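Local coordinates for protein D-alanyl-D-alanine carboxypeptidase (Vibrio cholerae, PDB 5TR7) that probably removes the C-terminal D-alanine from peptidoglycan precursor peptides, as a penicillin-binding serine carboxypeptidase of the peptidase S11 family, at residues Ser35-Met40 / Asp119-Trp124; Thr41-Gly46 / Ala154-Ala159; Gly52-Asn57 / Glu108-Thr113. All coordinates share one frame; numbering follows the deposited sequence.

From the N terminus, two strands of the five-stranded sheet lead to helix 37-50, a worked example of one helix joining distant parts of a chain: its start takes part in contact 1 and its next turns in contact 2. The loop that follows it meets the end of helix 100-111, closing contact 3 over 50 intervening residues. Helix 114-127 then returns to close contact 1, and helix 150-163 closes contact 2. Contact 3 is thus nested inside both larger loops, whereas contacts 1 and 2 cross and touch. Together, contacts 1 and 2 set helices 114-127 and 150-163 against helix 37-50, and contact 3 ties the loop after it to helix 100-111.

Contact 1 of 3, residues Ser35-Met40 / Asp119-Trp124; sequences SLTKMM and DLMNAW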
ATOM      1  N   SER A  35      -2.400   6.648  -3.422  1.00 60.17           N
ATOM      2  CA  SER A  35      -2.638   5.966  -2.163  1.00 59.09           C
ATOM      3  C   SER A  35      -1.729   4.717  -1.967  1.00 59.92           C
ATOM      4  O   SER A  35      -1.638   4.171  -0.859  1.00 56.68           O
ATOM      5  CB  SER A  35      -4.125   5.720  -2.079  1.00 63.00           C
ATOM      6  OG  SER A  35      -4.526   5.334  -0.824  1.00 64.56           O
ATOM      7  N   LEU A  36      -1.008   4.294  -3.008  1.00 57.83           N
ATOM      8  CA  LEU A  36      -0.119   3.150  -2.832  1.00 59.08           C
ATOM      9  C   LEU A  36       1.073   3.613  -1.983  1.00 61.64           C
ATOM     10  O   LEU A  36       1.771   2.784  -1.400  1.00 55.06           O
ATOM     11  CB  LEU A  36       0.356   2.572  -4.169  1.00 59.47           C
ATOM     12  CG  LEU A  36      -0.731   1.999  -5.020  1.00 59.28           C
ATOM     13  CD1 LEU A  36      -0.041   1.590  -6.287  1.00 56.47           C
ATOM     14  CD2 LEU A  36      -1.469   0.811  -4.347  1.00 58.35           C
ATOM     15  N   THR A  37       1.254   4.936  -1.901  1.00 53.90           N
ATOM     16  CA  THR A  37       2.269   5.530  -1.019  1.00 58.18           C
ATOM     17  C   THR A  37       2.086   5.032   0.440  1.00 53.63           C
ATOM     18  O   THR A  37       3.032   4.957   1.211  1.00 54.65           O
ATOM     19  CB  THR A  37       2.105   7.072  -1.029  1.00 57.27           C
ATOM     20  OG1 THR A  37       2.392   7.564  -2.334  1.00 61.65           O
ATOM     21  CG2 THR A  37       3.034   7.756  -0.050  1.00 57.45           C
ATOM     22  N   LYS A  38       0.860   4.639   0.772  1.00 55.86           N
ATOM     23  CA  LYS A  38       0.548   4.142   2.119  1.00 50.83           C
ATOM     24  C   LYS A  38       1.269   2.874   2.437  1.00 56.97           C
ATOM     25  O   LYS A  38       1.510   2.563   3.620  1.00 56.43           O
ATOM     26  CB  LYS A  38      -0.920   4.034   2.361  1.00 48.56           C
ATOM     27  CG  LYS A  38      -1.640   5.393   2.245  1.00 53.88           C
ATOM     28  CD  LYS A  38      -3.131   5.328   2.577  1.00 57.27           C
ATOM     29  CE  LYS A  38      -3.792   6.705   2.545  1.00 63.99           C
ATOM     30  NZ  LYS A  38      -4.000   7.204   1.177  1.00 70.30           N
ATOM     31  N   MET A  39       1.656   2.125   1.408  1.00 55.12           N
ATOM     32  CA  MET A  39       2.472   0.936   1.669  1.00 49.60           C
ATOM     33  C   MET A  39       3.815   1.347   2.273  1.00 53.56           C
ATOM     34  O   MET A  39       4.356   0.649   3.177  1.00 43.49           O
ATOM     35  CB  MET A  39       2.741   0.152   0.388  1.00 50.71           C
ATOM     36  CG  MET A  39       1.492  -0.581  -0.161  1.00 54.86           C
ATOM     37  SD  MET A  39       1.923  -1.692  -1.459  1.00 60.90           S
ATOM     38  CE  MET A  39       2.694  -0.767  -2.725  1.00 64.57           C
ATOM     39  N   MET A  40       4.356   2.477   1.812  1.00 48.40           N
ATOM     40  CA  MET A  40       5.679   2.884   2.332  1.00 49.63           C
ATOM     41  C   MET A  40       5.489   3.372   3.765  1.00 51.75           C
ATOM     42  O   MET A  40       6.295   3.120   4.640  1.00 56.20           O
ATOM     43  CB  MET A  40       6.380   3.929   1.455  1.00 52.74           C
ATOM     44  CG  MET A  40       7.729   4.372   2.093  1.00 57.17           C
ATOM     45  SD  MET A  40       8.949   3.023   2.347  1.00 58.95           S
ATOM     46  CE  MET A  40       9.258   2.962   0.561  1.00 61.98           C
ATOM     47  N   ASP A 119      11.457  11.910   5.350  1.00 66.02           N
ATOM     48  CA  ASP A 119      12.911  11.577   5.297  1.00 70.60           C
ATOM     49  C   ASP A 119      13.080  10.080   5.558  1.00 66.24           C
ATOM     50  O   ASP A 119      13.755   9.383   4.814  1.00 74.72           O
ATOM     51  CB  ASP A 119      13.732  12.382   6.349  1.00 74.07           C
ATOM     52  CG  ASP A 119      13.779  13.878   6.061  1.00 82.71           C
ATOM     53  OD1 ASP A 119      13.425  14.255   4.929  1.00 80.54           O
ATOM     54  OD2 ASP A 119      14.248  14.688   6.918  1.00 87.83           O
ATOM     55  N   LEU A 120      12.468   9.545   6.605  1.00 68.11           N
ATOM     56  CA  LEU A 120      12.591   8.093   6.826  1.00 65.99           C
ATOM     57  C   LEU A 120      12.013   7.294   5.626  1.00 66.37           C
ATOM     58  O   LEU A 120      12.610   6.280   5.222  1.00 59.74           O
ATOM     59  CB  LEU A 120      11.827   7.613   8.037  1.00 69.32           C
ATOM     60  CG  LEU A 120      12.220   8.259   9.360  1.00 67.90           C
ATOM     61  CD1 LEU A 120      11.207   7.733  10.369  1.00 70.02           C
ATOM     62  CD2 LEU A 120      13.669   7.972   9.758  1.00 66.86           C
ATOM     63  N   MET A 121      10.887   7.743   5.051  1.00 58.37           N
ATOM     64  CA  MET A 121      10.322   7.032   3.922  1.00 58.76           C
ATOM     65  C   MET A 121      11.320   6.897   2.792  1.00 54.89           C
ATOM     66  O   MET A 121      11.515   5.811   2.283  1.00 61.19           O
ATOM     67  CB  MET A 121       9.043   7.687   3.360  1.00 58.70           C
ATOM     68  CG  MET A 121       7.848   7.784   4.296  1.00 61.63           C
ATOM     69  SD  MET A 121       6.504   8.847   3.690  1.00 62.28           S
ATOM     70  CE  MET A 121       5.748   7.810   2.461  1.00 52.02           C
ATOM     71  N   ASN A 122      11.953   7.980   2.383  1.00 62.61           N
ATOM     72  CA  ASN A 122      12.944   7.930   1.291  1.00 60.81           C
ATOM     73  C   ASN A 122      14.199   7.204   1.671  1.00 62.09           C
ATOM     74  O   ASN A 122      14.861   6.633   0.797  1.00 63.33           O
ATOM     75  CB  ASN A 122      13.290   9.349   0.779  1.00 66.61           C
ATOM     76  CG  ASN A 122      12.082  10.027   0.110  1.00 76.02           C
ATOM     77  OD1 ASN A 122      11.412   9.437  -0.770  1.00 67.70           O
ATOM     78  ND2 ASN A 122      11.753  11.247   0.561  1.00 74.74           N
ATOM     79  N   ALA A 123      14.610   7.257   2.925  1.00 63.50           N
ATOM     80  CA  ALA A 123      15.822   6.503   3.306  1.00 64.44           C
ATOM     81  C   ALA A 123      15.480   5.008   3.192  1.00 69.43           C
ATOM     82  O   ALA A 123      16.250   4.217   2.648  1.00 74.95           O
ATOM     83  CB  ALA A 123      16.281   6.834   4.714  1.00 71.64           C
ATOM     84  N   TRP A 124      14.289   4.611   3.634  1.00 68.12           N
ATOM     85  CA  TRP A 124      13.929   3.186   3.464  1.00 58.74           C
ATOM     86  C   TRP A 124      13.768   2.787   2.003  1.00 58.09           C
ATOM     87  O   TRP A 124      14.214   1.705   1.592  1.00 57.23           O
ATOM     88  CB  TRP A 124      12.707   2.782   4.237  1.00 56.50           C
ATOM     89  CG  TRP A 124      12.985   2.514   5.689  1.00 58.39           C
ATOM     90  CD1 TRP A 124      12.676   3.319   6.738  1.00 57.58           C
ATOM     91  CD2 TRP A 124      13.634   1.356   6.249  1.00 54.84           C
ATOM     92  NE1 TRP A 124      13.107   2.759   7.894  1.00 57.32           N
ATOM     93  CE2 TRP A 124      13.640   1.522   7.635  1.00 55.99           C
ATOM     94  CE3 TRP A 124      14.197   0.187   5.709  1.00 58.07           C
ATOM     95  CZ2 TRP A 124      14.230   0.577   8.511  1.00 55.27           C
ATOM     96  CZ3 TRP A 124      14.760  -0.766   6.591  1.00 56.85           C
ATOM     97  CH2 TRP A 124      14.761  -0.549   7.958  1.00 53.31           C
TER
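M40 and M121 lie at the tight part of this contact, their side chains running antiparallel alongside one another. The CG of M40 sits 3.8 Å from the CB of M121 and also touches its CE. M40 gets there because its CG stands anti to the backbone N (chi1 177°); the chain then bends at chi2 and chi3. T37 completes this buried part: the methyl CE of M121 comes 3.7 Å from T37 CG2, the threonine meeting it roughly perpendicularly. OG1, the other branch of T37, lies beside its own backbone N and is hydrogen-bonded to A34 O. T37 and M40 lie near the start of helix 37-50; S35, in the 3-10 turn leading into it, and K38 fit the SxxK motif of penicillin-binding proteins and are the predicted acylated serine and proton acceptor. K38 NZ donates to S35 OG at 2.8 Å, with N100 and H139 as further partners. The CB of K38 is directed away from helix 114-127, so this predicted proton acceptor sets off away from the methionine packing. Toward W124, which is partly exposed, the contact is looser: M40 SD approaches W124 CB at 4.2 Å, while the indole turns off from the segment.

Contact 2 of 3, residues Thr41-Gly46 / Ala154-Ala159; sequences TSYVIG and ALLGQA
Y43 reaches from helix 37-50 to L156 and A159 of helix 150-163, and everything these two segments share runs through its side chain. Its CB starts toward the partner helix and lies 4.3 Å from L156 CD1, a loose apolar touch. With CG anti to the backbone N (chi1 -178°), the ring extends outward from its own helix and carries one edge to A159. Along that edge, CD2 passes the carbonyl of A159, with A159 O at 4.0 Å. CE2, one atom further out, makes the closest approaches: A159 O lies 3.5 Å from it, near the ring plane, and A159 CB is 3.6 Å away. The ring therefore packs against both the methyl and the backbone oxygen of one small residue, with no hydrogen bond across the two segments. CE1, on the other edge, packs against W124 of helix 114-127, the two rings meeting edge-to-face. At the tip, OH is hydrogen-bonded to D163 and to Q47, so this buried hydroxyl has partners on both helices that the ring joins. L156 also touches M39 and M40, one turn back along helix 37-50. The arrangement belongs to the helical part of the penicillin-binding, beta-lactamase-like fold, where the helix that carries the SxxK motif at its N-terminal end is buried among other helices.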
ATOM      1  N   THR A  41       4.388   4.057   4.007  1.00 54.79           N
ATOM      2  CA  THR A  41       4.094   4.570   5.348  1.00 54.83           C
ATOM      3  C   THR A  41       3.961   3.420   6.336  1.00 50.46           C
ATOM      4  O   THR A  41       4.554   3.439   7.435  1.00 52.72           O
ATOM      5  CB  THR A  41       2.831   5.431   5.303  1.00 56.40           C
ATOM      6  OG1 THR A  41       3.113   6.615   4.531  1.00 57.21           O
ATOM      7  CG2 THR A  41       2.373   5.841   6.687  1.00 51.88           C
ATOM      8  N   SER A  42       3.227   2.395   5.935  1.00 53.01           N
ATOM      9  CA  SER A  42       3.031   1.240   6.819  1.00 49.15           C
ATOM     10  C   SER A  42       4.359   0.481   6.959  1.00 58.33           C
ATOM     11  O   SER A  42       4.568  -0.180   7.974  1.00 47.78           O
ATOM     12  CB  SER A  42       1.952   0.308   6.339  1.00 48.79           C
ATOM     13  OG  SER A  42       2.476  -0.535   5.337  1.00 62.74           O
ATOM     14  N   TYR A  43       5.227   0.541   5.945  1.00 60.94           N
ATOM     15  CA  TYR A  43       6.500  -0.158   6.022  1.00 53.01           C
ATOM     16  C   TYR A  43       7.324   0.487   7.131  1.00 57.05           C
ATOM     17  O   TYR A  43       7.862  -0.212   8.007  1.00 53.04           O
ATOM     18  CB  TYR A  43       7.259  -0.180   4.668  1.00 53.20           C
ATOM     19  CG  TYR A  43       8.574  -0.963   4.739  1.00 55.11           C
ATOM     20  CD1 TYR A  43       9.726  -0.349   5.164  1.00 48.73           C
ATOM     21  CD2 TYR A  43       8.650  -2.326   4.402  1.00 49.86           C
ATOM     22  CE1 TYR A  43      10.901  -1.066   5.326  1.00 54.11           C
ATOM     23  CE2 TYR A  43       9.848  -3.036   4.520  1.00 52.38           C
ATOM     24  CZ  TYR A  43      10.970  -2.414   4.992  1.00 50.98           C
ATOM     25  OH  TYR A  43      12.132  -3.106   5.128  1.00 55.98           O
ATOM     26  N   VAL A  44       7.440   1.816   7.103  1.00 57.63           N
ATOM     27  CA  VAL A  44       8.197   2.526   8.142  1.00 55.08           C
ATOM     28  C   VAL A  44       7.594   2.272   9.529  1.00 54.31           C
ATOM     29  O   VAL A  44       8.301   1.955  10.492  1.00 53.98           O
ATOM     30  CB  VAL A  44       8.259   4.054   7.870  1.00 57.00           C
ATOM     31  CG1 VAL A  44       9.047   4.770   8.967  1.00 55.87           C
ATOM     32  CG2 VAL A  44       8.921   4.329   6.521  1.00 56.37           C
ATOM     33  N   ILE A  45       6.266   2.356   9.621  1.00 55.41           N
ATOM     34  CA  ILE A  45       5.586   2.062  10.903  1.00 54.15           C
ATOM     35  C   ILE A  45       5.938   0.626  11.385  1.00 52.40           C
ATOM     36  O   ILE A  45       6.223   0.394  12.534  1.00 51.47           O
ATOM     37  CB  ILE A  45       4.079   2.232  10.758  1.00 54.29           C
ATOM     38  CG1 ILE A  45       3.747   3.712  10.549  1.00 52.24           C
ATOM     39  CG2 ILE A  45       3.319   1.662  11.950  1.00 52.64           C
ATOM     40  CD1 ILE A  45       2.288   3.895  10.061  1.00 51.52           C
ATOM     41  N   GLY A  46       5.974  -0.320  10.476  1.00 51.95           N
ATOM     42  CA  GLY A  46       6.274  -1.730  10.806  1.00 50.05           C
ATOM     43  C   GLY A  46       7.688  -1.852  11.360  1.00 52.68           C
ATOM     44  O   GLY A  46       7.928  -2.536  12.372  1.00 51.37           O
ATOM     45  N   ALA A 154       6.481  -3.074  -6.632  1.00 47.27           N
ATOM     46  CA  ALA A 154       6.550  -4.492  -6.411  1.00 45.60           C
ATOM     47  C   ALA A 154       7.575  -4.814  -5.331  1.00 57.79           C
ATOM     48  O   ALA A 154       7.345  -5.685  -4.466  1.00 52.68           O
ATOM     49  CB  ALA A 154       6.971  -5.179  -7.682  1.00 46.45           C
ATOM     50  N   LEU A 155       8.741  -4.154  -5.416  1.00 52.57           N
ATOM     51  CA  LEU A 155       9.779  -4.351  -4.402  1.00 59.62           C
ATOM     52  C   LEU A 155       9.196  -3.975  -3.057  1.00 53.43           C
ATOM     53  O   LEU A 155       9.407  -4.653  -2.104  1.00 52.89           O
ATOM     54  CB  LEU A 155      11.020  -3.463  -4.672  1.00 55.84           C
ATOM     55  CG  LEU A 155      11.955  -3.808  -5.821  1.00 62.46           C
ATOM     56  CD1 LEU A 155      13.024  -2.707  -6.090  1.00 73.22           C
ATOM     57  CD2 LEU A 155      12.613  -5.152  -5.604  1.00 61.34           C
ATOM     58  N   LEU A 156       8.379  -2.926  -3.011  1.00 51.52           N
ATOM     59  CA  LEU A 156       7.833  -2.481  -1.749  1.00 58.74           C
ATOM     60  C   LEU A 156       6.857  -3.488  -1.167  1.00 53.61           C
ATOM     61  O   LEU A 156       6.857  -3.747   0.037  1.00 46.03           O
ATOM     62  CB  LEU A 156       7.202  -1.096  -1.874  1.00 54.70           C
ATOM     63  CG  LEU A 156       6.597  -0.459  -0.640  1.00 51.50           C
ATOM     64  CD1 LEU A 156       7.634  -0.286   0.423  1.00 59.69           C
ATOM     65  CD2 LEU A 156       5.979   0.864  -0.937  1.00 53.83           C
ATOM     66  N   GLY A 157       5.995  -3.994  -2.020  1.00 57.02           N
ATOM     67  CA  GLY A 157       5.018  -5.014  -1.583  1.00 54.67           C
ATOM     68  C   GLY A 157       5.781  -6.234  -1.054  1.00 51.90           C
ATOM     69  O   GLY A 157       5.437  -6.792  -0.016  1.00 51.12           O
ATOM     70  N   GLN A 158       6.799  -6.671  -1.810  1.00 46.37           N
ATOM     71  CA  GLN A 158       7.619  -7.809  -1.433  1.00 51.87           C
ATOM     72  C   GLN A 158       8.288  -7.559  -0.068  1.00 57.96           C
ATOM     73  O   GLN A 158       8.315  -8.448   0.794  1.00 50.73           O
ATOM     74  CB  GLN A 158       8.713  -8.053  -2.502  1.00 50.73           C
ATOM     75  CG  GLN A 158       9.712  -9.163  -2.177  1.00 51.21           C
ATOM     76  CD  GLN A 158      10.908  -9.217  -3.110  1.00 55.82           C
ATOM     77  OE1 GLN A 158      11.505  -8.222  -3.457  1.00 57.34           O
ATOM     78  NE2 GLN A 158      11.191 -10.396  -3.592  1.00 55.41           N
ATOM     79  N   ALA A 159       8.835  -6.360   0.110  1.00 55.94           N
ATOM     80  CA  ALA A 159       9.502  -5.999   1.379  1.00 59.27           C
ATOM     81  C   ALA A 159       8.562  -5.996   2.560  1.00 55.83           C
ATOM     82  O   ALA A 159       8.988  -6.287   3.687  1.00 54.41           O
ATOM     83  CB  ALA A 159      10.151  -4.623   1.261  1.00 58.66           C
TER

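Contact 3 of 3, residues Gly52-Asn57 / Glu108-Thr113; sequences GNISLN and EHVAGT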
ATOM      1  N   GLY A  52      10.678  -1.691  18.538  1.00 60.26           N
ATOM      2  CA  GLY A  52      10.292  -1.195  19.863  1.00 60.01           C
ATOM      3  C   GLY A  52      10.321   0.325  20.058  1.00 57.35           C
ATOM      4  O   GLY A  52      10.219   0.762  21.157  1.00 58.09           O
ATOM      5  N   ASN A  53      10.396   1.136  19.003  1.00 59.25           N
ATOM      6  CA  ASN A  53      10.396   2.607  19.191  1.00 62.75           C
ATOM      7  C   ASN A  53       9.023   3.123  19.453  1.00 66.06           C
ATOM      8  O   ASN A  53       8.888   4.175  20.044  1.00 60.43           O
ATOM      9  CB  ASN A  53      10.956   3.330  17.978  1.00 69.55           C
ATOM     10  CG  ASN A  53      12.376   2.933  17.669  1.00 67.05           C
ATOM     11  OD1 ASN A  53      13.040   2.343  18.458  1.00 72.86           O
ATOM     12  ND2 ASN A  53      12.793   3.180  16.462  1.00 71.31           N
ATOM     13  N   ILE A  54       8.001   2.426  18.951  1.00 59.55           N
ATOM     14  CA  ILE A  54       6.622   2.762  19.313  1.00 59.59           C
ATOM     15  C   ILE A  54       5.935   1.449  19.679  1.00 58.25           C
ATOM     16  O   ILE A  54       6.377   0.401  19.258  1.00 62.93           O
ATOM     17  CB  ILE A  54       5.837   3.435  18.148  1.00 65.62           C
ATOM     18  CG1 ILE A  54       5.795   2.521  16.915  1.00 63.94           C
ATOM     19  CG2 ILE A  54       6.448   4.786  17.824  1.00 66.49           C
ATOM     20  CD1 ILE A  54       4.941   3.041  15.781  1.00 64.90           C
ATOM     21  N   SER A  55       4.872   1.506  20.467  1.00 62.97           N
ATOM     22  CA  SER A  55       4.066   0.331  20.802  1.00 54.46           C
ATOM     23  C   SER A  55       2.655   0.482  20.166  1.00 54.35           C
ATOM     24  O   SER A  55       2.107   1.556  20.075  1.00 54.60           O
ATOM     25  CB  SER A  55       3.845   0.239  22.293  1.00 55.63           C
ATOM     26  OG  SER A  55       2.800  -0.714  22.609  1.00 55.50           O
ATOM     27  N   LEU A  56       2.064  -0.644  19.845  1.00 56.46           N
ATOM     28  CA  LEU A  56       0.729  -0.726  19.333  1.00 54.63           C
ATOM     29  C   LEU A  56      -0.312  -0.184  20.362  1.00 57.69           C
ATOM     30  O   LEU A  56      -1.380   0.250  19.983  1.00 55.78           O
ATOM     31  CB  LEU A  56       0.431  -2.180  18.998  1.00 54.69           C
ATOM     32  CG  LEU A  56       1.254  -2.813  17.907  1.00 53.39           C
ATOM     33  CD1 LEU A  56       0.860  -4.238  17.715  1.00 55.14           C
ATOM     34  CD2 LEU A  56       1.065  -2.055  16.586  1.00 58.95           C
ATOM     35  N   ASN A  57       0.058  -0.162  21.641  1.00 59.36           N
ATOM     36  CA  ASN A  57      -0.800   0.322  22.735  1.00 58.68           C
ATOM     37  C   ASN A  57      -0.618   1.823  23.049  1.00 61.52           C
ATOM     38  O   ASN A  57      -1.336   2.345  23.900  1.00 64.32           O
ATOM     39  CB  ASN A  57      -0.585  -0.499  24.022  1.00 56.85           C
ATOM     40  CG  ASN A  57      -1.053  -1.956  23.893  1.00 58.72           C
ATOM     41  OD1 ASN A  57      -2.023  -2.247  23.225  1.00 58.65           O
ATOM     42  ND2 ASN A  57      -0.371  -2.883  24.590  1.00 58.19           N
ATOM     43  N   GLU A 108       3.473  11.849  12.386  1.00 70.01           N
ATOM     44  CA  GLU A 108       3.854  12.725  13.472  1.00 74.09           C
ATOM     45  C   GLU A 108       4.249  11.960  14.723  1.00 75.10           C
ATOM     46  O   GLU A 108       5.210  12.333  15.386  1.00 77.37           O
ATOM     47  CB  GLU A 108       2.759  13.745  13.787  1.00 71.86           C
ATOM     48  CG  GLU A 108       2.502  14.751  12.686  1.00 70.90           C
ATOM     49  CD  GLU A 108       1.418  15.775  13.034  1.00 74.46           C
ATOM     50  OE1 GLU A 108       0.600  15.588  13.998  1.00 72.89           O
ATOM     51  OE2 GLU A 108       1.421  16.829  12.362  1.00 70.43           O
ATOM     52  N   HIS A 109       3.538  10.886  15.033  1.00 73.61           N
ATOM     53  CA  HIS A 109       3.868  10.110  16.247  1.00 68.40           C
ATOM     54  C   HIS A 109       5.256   9.466  16.096  1.00 68.32           C
ATOM     55  O   HIS A 109       5.987   9.294  17.053  1.00 70.72           O
ATOM     56  CB  HIS A 109       2.804   9.005  16.423  1.00 63.88           C
ATOM     57  CG  HIS A 109       3.004   8.142  17.618  1.00 62.09           C
ATOM     58  ND1 HIS A 109       2.795   8.605  18.892  1.00 61.71           N
ATOM     59  CD2 HIS A 109       3.350   6.840  17.746  1.00 60.00           C
ATOM     60  CE1 HIS A 109       2.993   7.639  19.757  1.00 57.82           C
ATOM     61  NE2 HIS A 109       3.358   6.559  19.093  1.00 58.58           N
ATOM     62  N   VAL A 110       5.575   9.044  14.873  1.00 68.38           N
ATOM     63  CA  VAL A 110       6.857   8.399  14.614  1.00 68.42           C
ATOM     64  C   VAL A 110       8.041   9.356  14.536  1.00 70.05           C
ATOM     65  O   VAL A 110       9.028   9.119  15.168  1.00 67.20           O
ATOM     66  CB  VAL A 110       6.821   7.540  13.337  1.00 61.50           C
ATOM     67  CG1 VAL A 110       8.195   7.124  12.884  1.00 65.16           C
ATOM     68  CG2 VAL A 110       5.973   6.300  13.539  1.00 62.91           C
ATOM     69  N   ALA A 111       7.930  10.437  13.785  1.00 66.55           N
ATOM     70  CA  ALA A 111       9.050  11.353  13.573  1.00 70.00           C
ATOM     71  C   ALA A 111       8.818  12.832  13.902  1.00 70.56           C
ATOM     72  O   ALA A 111       9.575  13.662  13.433  1.00 75.11           O
ATOM     73  CB  ALA A 111       9.495  11.197  12.114  1.00 76.12           C
ATOM     74  N   GLY A 112       7.781  13.156  14.692  1.00 71.45           N
ATOM     75  CA  GLY A 112       7.492  14.522  15.100  1.00 67.30           C
ATOM     76  C   GLY A 112       6.731  15.329  14.075  1.00 69.79           C
ATOM     77  O   GLY A 112       5.724  15.965  14.399  1.00 68.73           O
ATOM     78  N   THR A 113       7.210  15.336  12.834  1.00 71.86           N
ATOM     79  CA  THR A 113       6.572  16.115  11.786  1.00 68.94           C
ATOM     80  C   THR A 113       6.446  15.265  10.546  1.00 69.99           C
ATOM     81  O   THR A 113       7.246  14.333  10.340  1.00 68.81           O
ATOM     82  CB  THR A 113       7.460  17.282  11.371  1.00 71.28           C
ATOM     83  OG1 THR A 113       8.660  16.742  10.827  1.00 75.32           O
ATOM     84  CG2 THR A 113       7.784  18.199  12.556  1.00 74.40           C
TER
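In the penicillin-binding, beta-lactamase-like fold, the loop that follows the SxxK helix rests here, through I54, on H109 and V110 in the last turn of helix 100-111, away from the annotated active-site residues. I54 directs its CB toward that helix and divides its two branches between these neighbours. The methyl CG2 meets the imidazole of H109, 3.7 Å from CD2, on an oblique approach that leaves NE2 almost as near. In the other branch, CG1 is flanked by both backbone neighbours of CA (chi1 59°) and carries CD1 to V110 CG2, 4.1 Å away. Helix ends frame the contact. G52 closes helix 37-50 in a Schellman motif, its positive phi suiting glycine; in the partner segment, G112 N still bonds to E108 O at 2.8 Å as helix 100-111 gives way to T113, the N-cap of helix 114-127. H109 NE2 is hydrogen-bonded to D58 OD2, which also accepts from S55 N, so one carboxylate oxygen links the imidazole to the loop. S55 then turns the chain with an ST turn: its OG accepts from N57 N at 3.0 Å, nearly straight, with an N-H...O angle of 165°. V110 also packs on F117 and L120 of helix 114-127.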